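Local coordinates for Atu0111 protein (Agrobacterium tumefaciens, PDB 2FSQ) that is of unknown function but, as a member of the 2H clan with an alpha-beta barrel fold, is possibly a phosphoesterase, at residues K10-I15 with L138-M143; I15-H20 with W189-C194; M69-Q74 with L195-A200. All coordinates share one frame; numbering follows the deposited sequence. Where two conformers were deposited one is given.

Contact 1 of 3, residues K10-I15 with L138-M143; sequences KDLDYI and LRPVGM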
loop_
_atom_site.group_PDB
_atom_site.type_symbol
_atom_site.label_atom_id
_atom_site.label_comp_id
_atom_site.label_asym_id
_atom_site.label_seq_id
_atom_site.Cartn_x
_atom_site.Cartn_y
_atom_site.Cartn_z
ATOM N N LYS A 10 15.677 3.305 -13.507
ATOM C CA LYS A 10 14.452 3.328 -14.306
ATOM C C LYS A 10 13.235 3.533 -13.398
ATOM O O LYS A 10 12.339 4.307 -13.716
ATOM C CB LYS A 10 14.303 2.030 -15.118
ATOM C CG LYS A 10 15.495 1.680 -16.024
ATOM C CD LYS A 10 15.312 2.198 -17.444
ATOM C CE LYS A 10 16.268 1.505 -18.414
ATOM N NZ LYS A 10 15.912 1.723 -19.862
ATOM N N ASP A 11 13.236 2.855 -12.255
ATOM C CA ASP A 11 12.138 2.934 -11.292
ATOM C C ASP A 11 11.893 4.351 -10.712
ATOM O O ASP A 11 10.746 4.807 -10.635
ATOM C CB ASP A 11 12.372 1.893 -10.188
ATOM C CG ASP A 11 11.375 1.998 -9.066
ATOM O OD1 ASP A 11 11.445 2.993 -8.321
ATOM O OD2 ASP A 11 10.528 1.084 -8.926
ATOM N N LEU A 12 12.961 5.045 -10.317
ATOM C CA LEU A 12 12.841 6.405 -9.764
ATOM C C LEU A 12 12.446 7.458 -10.811
ATOM O O LEU A 12 11.727 8.414 -10.502
ATOM C CB LEU A 12 14.145 6.825 -9.073
ATOM C CG LEU A 12 14.266 8.266 -8.566
ATOM C CD1 LEU A 12 13.252 8.565 -7.486
ATOM C CD2 LEU A 12 15.657 8.530 -8.043
ATOM N N ASP A 13 12.918 7.277 -12.042
ATOM C CA ASP A 13 12.646 8.203 -13.145
ATOM C C ASP A 13 11.157 8.314 -13.504
ATOM O O ASP A 13 10.762 9.242 -14.203
ATOM C CB ASP A 13 13.432 7.786 -14.391
ATOM C CG ASP A 13 13.791 8.963 -15.277
ATOM O OD1 ASP A 13 14.681 9.749 -14.886
ATOM O OD2 ASP A 13 13.187 9.101 -16.365
ATOM N N TYR A 14 10.336 7.370 -13.044
ATOM C CA TYR A 14 8.887 7.445 -13.278
ATOM C C TYR A 14 8.268 8.775 -12.789
ATOM O O TYR A 14 7.322 9.322 -13.379
ATOM C CB TYR A 14 8.165 6.264 -12.609
ATOM C CG TYR A 14 6.658 6.438 -12.626
ATOM C CD1 TYR A 14 5.927 6.227 -13.799
ATOM C CD2 TYR A 14 5.972 6.864 -11.484
ATOM C CE1 TYR A 14 4.540 6.421 -13.825
ATOM C CE2 TYR A 14 4.589 7.054 -11.501
ATOM C CZ TYR A 14 3.887 6.833 -12.674
ATOM O OH TYR A 14 2.524 7.022 -12.685
ATOM N N ILE A 15 8.804 9.293 -11.692
ATOM C CA ILE A 15 8.203 10.458 -11.043
ATOM C C ILE A 15 8.725 11.801 -11.564
ATOM O O ILE A 15 8.373 12.867 -11.048
ATOM C CB ILE A 15 8.352 10.377 -9.519
ATOM C CG1 ILE A 15 9.827 10.527 -9.121
ATOM C CG2 ILE A 15 7.701 9.081 -9.005
ATOM C CD1 ILE A 15 10.054 10.814 -7.664
ATOM N N LEU A 138 13.293 0.487 -2.872
ATOM C CA LEU A 138 12.784 1.724 -2.270
ATOM C C LEU A 138 12.594 2.755 -3.351
ATOM O O LEU A 138 13.399 2.868 -4.273
ATOM C CB LEU A 138 13.768 2.306 -1.245
ATOM C CG LEU A 138 13.865 1.854 0.198
ATOM C CD1 LEU A 138 14.760 2.825 0.957
ATOM C CD2 LEU A 138 12.492 1.796 0.824
ATOM N N ARG A 139 11.553 3.553 -3.196
ATOM C CA ARG A 139 11.283 4.654 -4.115
ATOM C C ARG A 139 10.620 5.742 -3.274
ATOM O O ARG A 139 10.261 5.502 -2.131
ATOM C CB ARG A 139 10.370 4.156 -5.226
ATOM C CG ARG A 139 9.101 3.542 -4.663
ATOM C CD ARG A 139 8.316 2.762 -5.667
ATOM N NE ARG A 139 7.226 2.072 -4.982
ATOM C CZ ARG A 139 6.430 1.178 -5.551
ATOM N NH1 ARG A 139 6.591 0.854 -6.827
ATOM N NH2 ARG A 139 5.464 0.610 -4.838
ATOM N N PRO A 140 10.489 6.963 -3.813
ATOM C CA PRO A 140 9.901 8.020 -2.965
ATOM C C PRO A 140 8.544 7.702 -2.340
ATOM O O PRO A 140 8.259 8.181 -1.242
ATOM C CB PRO A 140 9.801 9.210 -3.917
ATOM C CG PRO A 140 10.950 8.991 -4.843
ATOM C CD PRO A 140 10.917 7.499 -5.118
ATOM N N VAL A 141 7.729 6.877 -3.002
ATOM C CA VAL A 141 6.437 6.517 -2.417
ATOM C C VAL A 141 6.498 5.397 -1.373
ATOM O O VAL A 141 5.503 5.136 -0.696
ATOM C CB VAL A 141 5.354 6.173 -3.477
ATOM C CG1 VAL A 141 5.013 7.404 -4.301
ATOM C CG2 VAL A 141 5.771 5.029 -4.378
ATOM N N GLY A 142 7.635 4.703 -1.256
ATOM C CA GLY A 142 7.725 3.670 -0.234
ATOM C C GLY A 142 8.538 2.441 -0.606
ATOM O O GLY A 142 9.474 2.520 -1.382
HETATM N N MSE A 143 8.137 1.291 -0.070
HETATM C CA MSE A 143 8.935 0.065 -0.142
HETATM C C MSE A 143 8.299 -0.971 -1.034
HETATM O O MSE A 143 7.110 -1.282 -0.872
HETATM C CB MSE A 143 9.038 -0.554 1.237
HETATM C CG MSE A 143 9.612 0.367 2.268
HETATM SE SE MSE A 143 9.123 -0.087 4.088
HETATM C CE MSE A 143 9.631 -1.959 4.120
HETATM O O HOH W 1 13.512 3.656 -6.863
#

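Contact 2 of 3, residues I15-H20 with W189-C194; sequences ISTANH and WFEPEC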
loop_
_atom_site.group_PDB
_atom_site.type_symbol
_atom_site.label_atom_id
_atom_site.label_comp_id
_atom_site.label_asym_id
_atom_site.label_seq_id
_atom_site.Cartn_x
_atom_site.Cartn_y
_atom_site.Cartn_z
ATOM N N ILE A 15 8.804 9.293 -11.692
ATOM C CA ILE A 15 8.203 10.458 -11.043
ATOM C C ILE A 15 8.725 11.801 -11.564
ATOM O O ILE A 15 8.373 12.867 -11.048
ATOM C CB ILE A 15 8.352 10.377 -9.519
ATOM C CG1 ILE A 15 9.827 10.527 -9.121
ATOM C CG2 ILE A 15 7.701 9.081 -9.005
ATOM C CD1 ILE A 15 10.054 10.814 -7.664
ATOM N N SER A 16 9.563 11.745 -12.587
ATOM C CA SER A 16 10.087 12.940 -13.213
ATOM C C SER A 16 8.998 13.715 -13.940
ATOM O O SER A 16 8.093 13.118 -14.537
ATOM C CB SER A 16 11.173 12.560 -14.212
ATOM O OG SER A 16 11.659 13.726 -14.857
ATOM N N THR A 17 9.113 15.043 -13.903
ATOM C CA THR A 17 8.209 15.933 -14.643
ATOM C C THR A 17 8.204 15.566 -16.127
ATOM O O THR A 17 7.180 15.666 -16.798
ATOM C CB THR A 17 8.599 17.426 -14.480
ATOM O OG1 THR A 17 9.993 17.607 -14.756
ATOM C CG2 THR A 17 8.313 17.930 -13.060
ATOM N N ALA A 18 9.349 15.108 -16.622
ATOM C CA ALA A 18 9.502 14.730 -18.034
ATOM C C ALA A 18 8.664 13.515 -18.461
ATOM O O ALA A 18 8.509 13.269 -19.659
ATOM C CB ALA A 18 10.979 14.476 -18.335
ATOM N N ASN A 19 8.149 12.751 -17.499
ATOM C CA ASN A 19 7.399 11.518 -17.784
ATOM C C ASN A 19 5.880 11.712 -17.796
ATOM O O ASN A 19 5.131 10.734 -17.865
ATOM C CB ASN A 19 7.799 10.417 -16.783
ATOM C CG ASN A 19 7.336 9.020 -17.212
ATOM O OD1 ASN A 19 7.685 8.534 -18.290
ATOM N ND2 ASN A 19 6.556 8.367 -16.358
ATOM N N HIS A 20 5.421 12.965 -17.733
ATOM C CA HIS A 20 3.988 13.241 -17.472
ATOM C C HIS A 20 3.441 14.483 -18.169
ATOM O O HIS A 20 4.165 15.473 -18.318
ATOM C CB HIS A 20 3.773 13.370 -15.965
ATOM C CG HIS A 20 4.099 12.125 -15.216
ATOM N ND1 HIS A 20 3.217 11.070 -15.114
ATOM C CD2 HIS A 20 5.218 11.752 -14.551
ATOM C CE1 HIS A 20 3.775 10.105 -14.405
ATOM N NE2 HIS A 20 4.986 10.496 -14.045
ATOM N N TRP A 189 5.162 16.255 -9.513
ATOM C CA TRP A 189 6.284 15.512 -10.086
ATOM C C TRP A 189 7.612 16.193 -9.767
ATOM O O TRP A 189 7.666 17.407 -9.563
ATOM C CB TRP A 189 6.088 15.319 -11.603
ATOM C CG TRP A 189 4.772 14.652 -11.970
ATOM C CD1 TRP A 189 3.761 15.199 -12.722
ATOM C CD2 TRP A 189 4.328 13.344 -11.594
ATOM N NE1 TRP A 189 2.719 14.306 -12.837
ATOM C CE2 TRP A 189 3.041 13.154 -12.170
ATOM C CE3 TRP A 189 4.899 12.294 -10.864
ATOM C CZ2 TRP A 189 2.307 11.973 -12.001
ATOM C CZ3 TRP A 189 4.166 11.113 -10.697
ATOM C CH2 TRP A 189 2.883 10.963 -11.274
ATOM N N PHE A 190 8.676 15.396 -9.693
ATOM C CA PHE A 190 9.999 15.899 -9.315
ATOM C C PHE A 190 10.747 16.428 -10.524
ATOM O O PHE A 190 10.740 15.801 -11.584
ATOM C CB PHE A 190 10.856 14.768 -8.712
ATOM C CG PHE A 190 10.516 14.397 -7.290
ATOM C CD1 PHE A 190 9.259 14.649 -6.728
ATOM C CD2 PHE A 190 11.461 13.718 -6.523
ATOM C CE1 PHE A 190 8.980 14.263 -5.419
ATOM C CE2 PHE A 190 11.192 13.335 -5.228
ATOM C CZ PHE A 190 9.940 13.605 -4.670
ATOM N N GLU A 191 11.403 17.575 -10.362
ATOM C CA GLU A 191 12.331 18.070 -11.379
ATOM C C GLU A 191 13.475 17.075 -11.530
ATOM O O GLU A 191 13.946 16.517 -10.531
ATOM C CB GLU A 191 12.869 19.455 -11.017
ATOM C CG GLU A 191 11.818 20.578 -11.028
ATOM C CD GLU A 191 11.300 20.935 -12.427
ATOM O OE1 GLU A 191 11.911 20.528 -13.444
ATOM O OE2 GLU A 191 10.270 21.645 -12.512
ATOM N N PRO A 192 13.916 16.817 -12.777
ATOM C CA PRO A 192 14.970 15.801 -12.957
ATOM C C PRO A 192 16.297 16.062 -12.220
ATOM O O PRO A 192 17.004 15.111 -11.879
ATOM C CB PRO A 192 15.190 15.773 -14.478
ATOM C CG PRO A 192 14.510 16.964 -15.011
ATOM C CD PRO A 192 13.459 17.383 -14.062
ATOM N N GLU A 193 16.633 17.322 -11.954
ATOM C CA GLU A 193 17.946 17.640 -11.380
ATOM C C GLU A 193 18.187 17.084 -9.964
ATOM O O GLU A 193 19.339 16.895 -9.554
ATOM C CB GLU A 193 18.233 19.145 -11.439
ATOM C CG GLU A 193 18.451 19.692 -12.860
ATOM C CD GLU A 193 17.160 19.950 -13.636
ATOM O OE1 GLU A 193 16.057 19.928 -13.042
ATOM O OE2 GLU A 193 17.254 20.189 -14.862
ATOM N N CYS A 194 17.114 16.804 -9.223
ATOM C CA CYS A 194 17.257 16.239 -7.879
ATOM C C CYS A 194 17.296 14.716 -7.846
ATOM O O CYS A 194 17.491 14.128 -6.780
ATOM C CB CYS A 194 16.105 16.694 -6.978
ATOM S SG CYS A 194 14.498 15.884 -7.259
#

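Contact 3 of 3, residues M69-Q74 with L195-A200; sequences MPEASQ and LPRWQA. With ACY (acetic acid), chain C.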
loop_
_atom_site.group_PDB
_atom_site.type_symbol
_atom_site.label_atom_id
_atom_site.label_comp_id
_atom_site.label_asym_id
_atom_site.label_seq_id
_atom_site.Cartn_x
_atom_site.Cartn_y
_atom_site.Cartn_z
HETATM N N MSE A 69 14.605 15.366 2.915
HETATM C CA MSE A 69 14.839 15.896 1.586
HETATM C C MSE A 69 13.947 17.115 1.348
HETATM O O MSE A 69 12.782 17.142 1.790
HETATM C CB MSE A 69 14.538 14.853 0.498
HETATM C CG MSE A 69 15.360 13.559 0.556
HETATM SE SE MSE A 69 17.271 13.851 0.260
HETATM C CE MSE A 69 17.600 12.482 -1.037
ATOM N N PRO A 70 14.477 18.122 0.631
ATOM C CA PRO A 70 13.646 19.278 0.318
ATOM C C PRO A 70 12.390 18.901 -0.466
ATOM O O PRO A 70 11.340 19.500 -0.249
ATOM C CB PRO A 70 14.554 20.184 -0.525
ATOM C CG PRO A 70 15.831 19.516 -0.655
ATOM C CD PRO A 70 15.852 18.251 0.123
ATOM N N GLU A 71 12.488 17.889 -1.328
ATOM C CA GLU A 71 11.332 17.467 -2.136
ATOM C C GLU A 71 10.268 16.724 -1.332
ATOM O O GLU A 71 9.215 16.372 -1.866
ATOM C CB GLU A 71 11.789 16.633 -3.334
ATOM C CG GLU A 71 12.678 17.403 -4.293
ATOM C CD GLU A 71 14.130 17.488 -3.838
ATOM O OE1 GLU A 71 14.557 16.697 -2.970
ATOM O OE2 GLU A 71 14.848 18.349 -4.378
ATOM N N ALA A 72 10.518 16.521 -0.038
ATOM C CA ALA A 72 9.475 15.993 0.844
ATOM C C ALA A 72 8.234 16.885 0.806
ATOM O O ALA A 72 7.112 16.419 1.034
ATOM C CB ALA A 72 9.994 15.873 2.260
ATOM N N SER A 73 8.447 18.164 0.490
ATOM C CA SER A 73 7.356 19.119 0.357
ATOM C C SER A 73 6.393 18.787 -0.791
ATOM O O SER A 73 5.274 19.307 -0.831
ATOM C CB SER A 73 7.907 20.538 0.204
ATOM O OG SER A 73 8.741 20.667 -0.934
ATOM N N GLN A 74 6.830 17.916 -1.703
ATOM C CA GLN A 74 6.038 17.469 -2.862
ATOM C C GLN A 74 5.427 16.087 -2.660
ATOM O O GLN A 74 4.896 15.503 -3.604
ATOM C CB GLN A 74 6.911 17.435 -4.110
ATOM C CG GLN A 74 7.613 18.743 -4.431
ATOM C CD GLN A 74 8.452 18.642 -5.690
ATOM O OE1 GLN A 74 7.976 18.247 -6.761
ATOM N NE2 GLN A 74 9.693 19.037 -5.576
ATOM N N LEU A 195 17.088 14.087 -8.995
ATOM C CA LEU A 195 16.966 12.627 -9.029
ATOM C C LEU A 195 18.239 11.868 -8.654
ATOM O O LEU A 195 18.148 10.877 -7.934
ATOM C CB LEU A 195 16.357 12.147 -10.352
ATOM C CG LEU A 195 14.954 12.701 -10.626
ATOM C CD1 LEU A 195 14.433 12.163 -11.958
ATOM C CD2 LEU A 195 13.971 12.392 -9.495
ATOM N N PRO A 196 19.418 12.289 -9.159
ATOM C CA PRO A 196 20.611 11.547 -8.720
ATOM C C PRO A 196 20.804 11.543 -7.196
ATOM O O PRO A 196 21.210 10.527 -6.618
ATOM C CB PRO A 196 21.762 12.278 -9.432
ATOM C CG PRO A 196 21.106 12.838 -10.691
ATOM C CD PRO A 196 19.751 13.309 -10.178
ATOM N N ARG A 197 20.466 12.636 -6.531
ATOM C CA ARG A 197 20.553 12.671 -5.080
ATOM C C ARG A 197 19.549 11.695 -4.434
ATOM O O ARG A 197 19.908 10.932 -3.534
ATOM C CB ARG A 197 20.337 14.113 -4.577
ATOM C CG ARG A 197 20.003 14.203 -3.094
ATOM C CD ARG A 197 20.078 15.603 -2.475
ATOM N NE ARG A 197 19.458 16.615 -3.306
ATOM C CZ ARG A 197 18.155 16.902 -3.291
ATOM N NH1 ARG A 197 17.323 16.245 -2.482
ATOM N NH2 ARG A 197 17.677 17.831 -4.110
ATOM N N TRP A 198 18.297 11.715 -4.889
ATOM C CA TRP A 198 17.332 10.740 -4.391
ATOM C C TRP A 198 17.818 9.317 -4.636
ATOM O O TRP A 198 17.696 8.475 -3.757
ATOM C CB TRP A 198 15.947 10.966 -5.001
ATOM C CG TRP A 198 15.154 11.949 -4.213
ATOM C CD1 TRP A 198 15.205 13.317 -4.304
ATOM C CD2 TRP A 198 14.183 11.651 -3.200
ATOM N NE1 TRP A 198 14.331 13.888 -3.399
ATOM C CE2 TRP A 198 13.701 12.887 -2.700
ATOM C CE3 TRP A 198 13.700 10.459 -2.638
ATOM C CZ2 TRP A 198 12.714 12.962 -1.704
ATOM C CZ3 TRP A 198 12.724 10.539 -1.634
ATOM C CH2 TRP A 198 12.257 11.785 -1.170
ATOM N N GLN A 199 18.345 9.033 -5.822
ATOM C CA GLN A 199 18.806 7.665 -6.075
ATOM C C GLN A 199 19.903 7.252 -5.101
ATOM O O GLN A 199 19.909 6.121 -4.588
ATOM C CB GLN A 199 19.303 7.474 -7.494
ATOM C CG GLN A 199 19.555 5.986 -7.790
ATOM C CD GLN A 199 18.291 5.147 -7.659
ATOM O OE1 GLN A 199 18.201 4.195 -6.837
ATOM N NE2 GLN A 199 17.302 5.498 -8.451
ATOM N N ALA A 200 20.838 8.157 -4.841
ATOM C CA ALA A 200 21.918 7.814 -3.945
ATOM C C ALA A 200 21.377 7.530 -2.541
ATOM O O ALA A 200 21.792 6.558 -1.894
ATOM C CB ALA A 200 22.940 8.944 -3.922
HETATM C C ACY C . 20.557 18.476 -6.332
HETATM O O ACY C . 21.134 17.974 -5.337
HETATM O OXT ACY C . 19.324 18.652 -6.389
HETATM C CH3 ACY C . 21.355 18.890 -7.536
#

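Contact 1 of 3, residues K10-I15 with L138-M143
The oxygen of water 1 is held by two hydrogen bonds, and it donates both: one to Asp11 OD1 at 2.6 Å, the other to the backbone Leu138 O at 2.7 Å. This bridge joins the N-terminal loop to the tip of a beta hairpin, in which strands 133-139 and 142-147 meet through a type I turn from Arg139 to Gly142. The turn is closed by paired backbone bonds, Arg139 N to Gly142 O and Gly142 N to Arg139 O. The Asp11 carboxylate, its CG anti to the backbone N (chi1 174°), crosses the Arg139 side chain at about a right angle, with OD1 3.5 Å from Arg139 CB. Asp11 OD2 stops 4.5 Å short of Arg139 NH1, beyond salt-bridge range, and NH1 pairs instead with Glu178. Beside this polar link the packing is apolar and tight. The Leu12 side chain crosses Pro140 at about a right angle, CD1 3.5 Å from Pro140 CD, while Ile15 CD1 meets Pro140 CG tip to tip, also at 3.5 Å. Trp198 of helix 195-212 touches the same proline. The turn corner is thus wedged between loop and helix by carbon contacts, whereas the carboxylate is linked to the hairpin by one bridging water and by van der Waals contact with Arg139 CB; the Arg139 guanidinium probably still favours the carboxylate charge, though the two make no salt bridge.

Contact 2 of 3, residues I15-H20 with W189-C194
The loop before strand 42-48 meets the loop between strand 184-186 and helix 195-212 in a single beta bridge between Ser16 and Phe190, flanked by an aromatic stack that His20 builds on Trp189. The His20 side chain starts with CB over the five-membered ring of Trp189, 3.4 Å from its NE1. With CG anti to the carbonyl carbon (chi1 -62°), the imidazole then runs out along the indole: CG lies over CE2, ND1 over CZ2, and NE2 near CZ3 and CH2. His20 CE1 lies 3.4 Å from Trp189 CH2 and as near to CZ2. The result is a face-to-face stack on the six-membered ring, centroids 3.5 Å apart and planes only 3° from parallel. Both rings are also held at their polar corners: His20 NE2 bonds to Tyr14 O, Trp189 NE1 to Gln22 O, and Tyr14 meets the imidazole edge-to-face.

The bridge itself consists of two backbone bonds. Phe190 N donates to Ile15 O at 2.9 Å within the carbonyl plane, and Thr17 N donates to Phe190 O at 2.9 Å from above its carbonyl plane; the CA-H of Ser16 leans on the same Phe190 oxygen. The tip of Ile15 lies over one face of Phe190, CD1 3.6 Å from the ring centroid in a CH-pi contact. Thr17 CG2 packs on Trp189 CB, and Thr17 OG1 sits 3.5 Å from Pro192 CD. Ser16 OG accepts from Ala18 N, an ST turn that starts the 3-10 segment 17-19. With NE2 used as a donor to a carbonyl, the imidazole carries its proton there, and the electron-rich indole face would probably tolerate a second proton, and hence a positive charge, on the stacked ring.

Contact 3 of 3, residues M69-Q74 with L195-A200
Glu71 bends at chi2 (81°) and Arg197 at chi3 (45°), and these two kinks turn the ends of the side chains to meet tip to tip in a bidentate, end-on salt bridge between the 3-10 segment 70-74 and the first turns of helix 195-212. Arg197 NH1 reaches Glu71 OE1 at 2.8 Å and NH2 reaches OE2 at 2.9 Å, both nearly straight. Each oxygen uses its syn lone pair, and the carboxylate and guanidinium planes are nearly coplanar. Glu71 OE1 has a second donor: Trp198 NE1 comes to within 2.9 Å from above the carboxylate plane, the oxygen lying close to the plane of the indole. Two donors on OE1 and one on OE2 therefore fix the rotation of the carboxylate and would probably stabilise its negative charge.

Met69, a selenomethionine, bent at chi2 and chi3, slides past the Trp198 ring in the opposite direction. Its CG lies over the face of the six-membered ring, offset toward the rim, in a CH-pi contact, and its CB presses on Trp198 CZ2 at 3.4 Å. The selenium stands obliquely to the five-membered ring, 4.8 Å from its centroid, a Met-aromatic contact, while Met69 CE turns back to Arg197 CG at 3.6 Å. Phe190 meets the Trp198 ring edge-to-face, so the indole that steadies the glutamate is itself packed on by neighbours. At another edge, through NE and NH2, the guanidinium holds an acetate, probably from the crystallisation liquor: Arg197 NE donates to ACY O at 3.0 Å, and NH2 to ACY OXT at 2.9 Å.

How the contacts relate
The three contacts lie on the same side of the chain's centre, their centres 10 to 11 Å apart, and form one continuous patch around the start of helix 195-212. Along the chain the segments run 10-15, 15-20, 69-74, 138-143, 189-194, 195-200, so every pair of contacts crosses. Contacts 1 and 2 share Ile15; contacts 2 and 3 follow directly on each other at 194 and 195. Leu12 packs on Leu195 and Gln199 between contacts 1 and 3, and Phe190 on Glu71 between contacts 2 and 3. The N-terminal loop before strand 42-48 is thereby packed against the hairpin of the three-stranded sheet, the loop after strand 184-186 and helix 195-212.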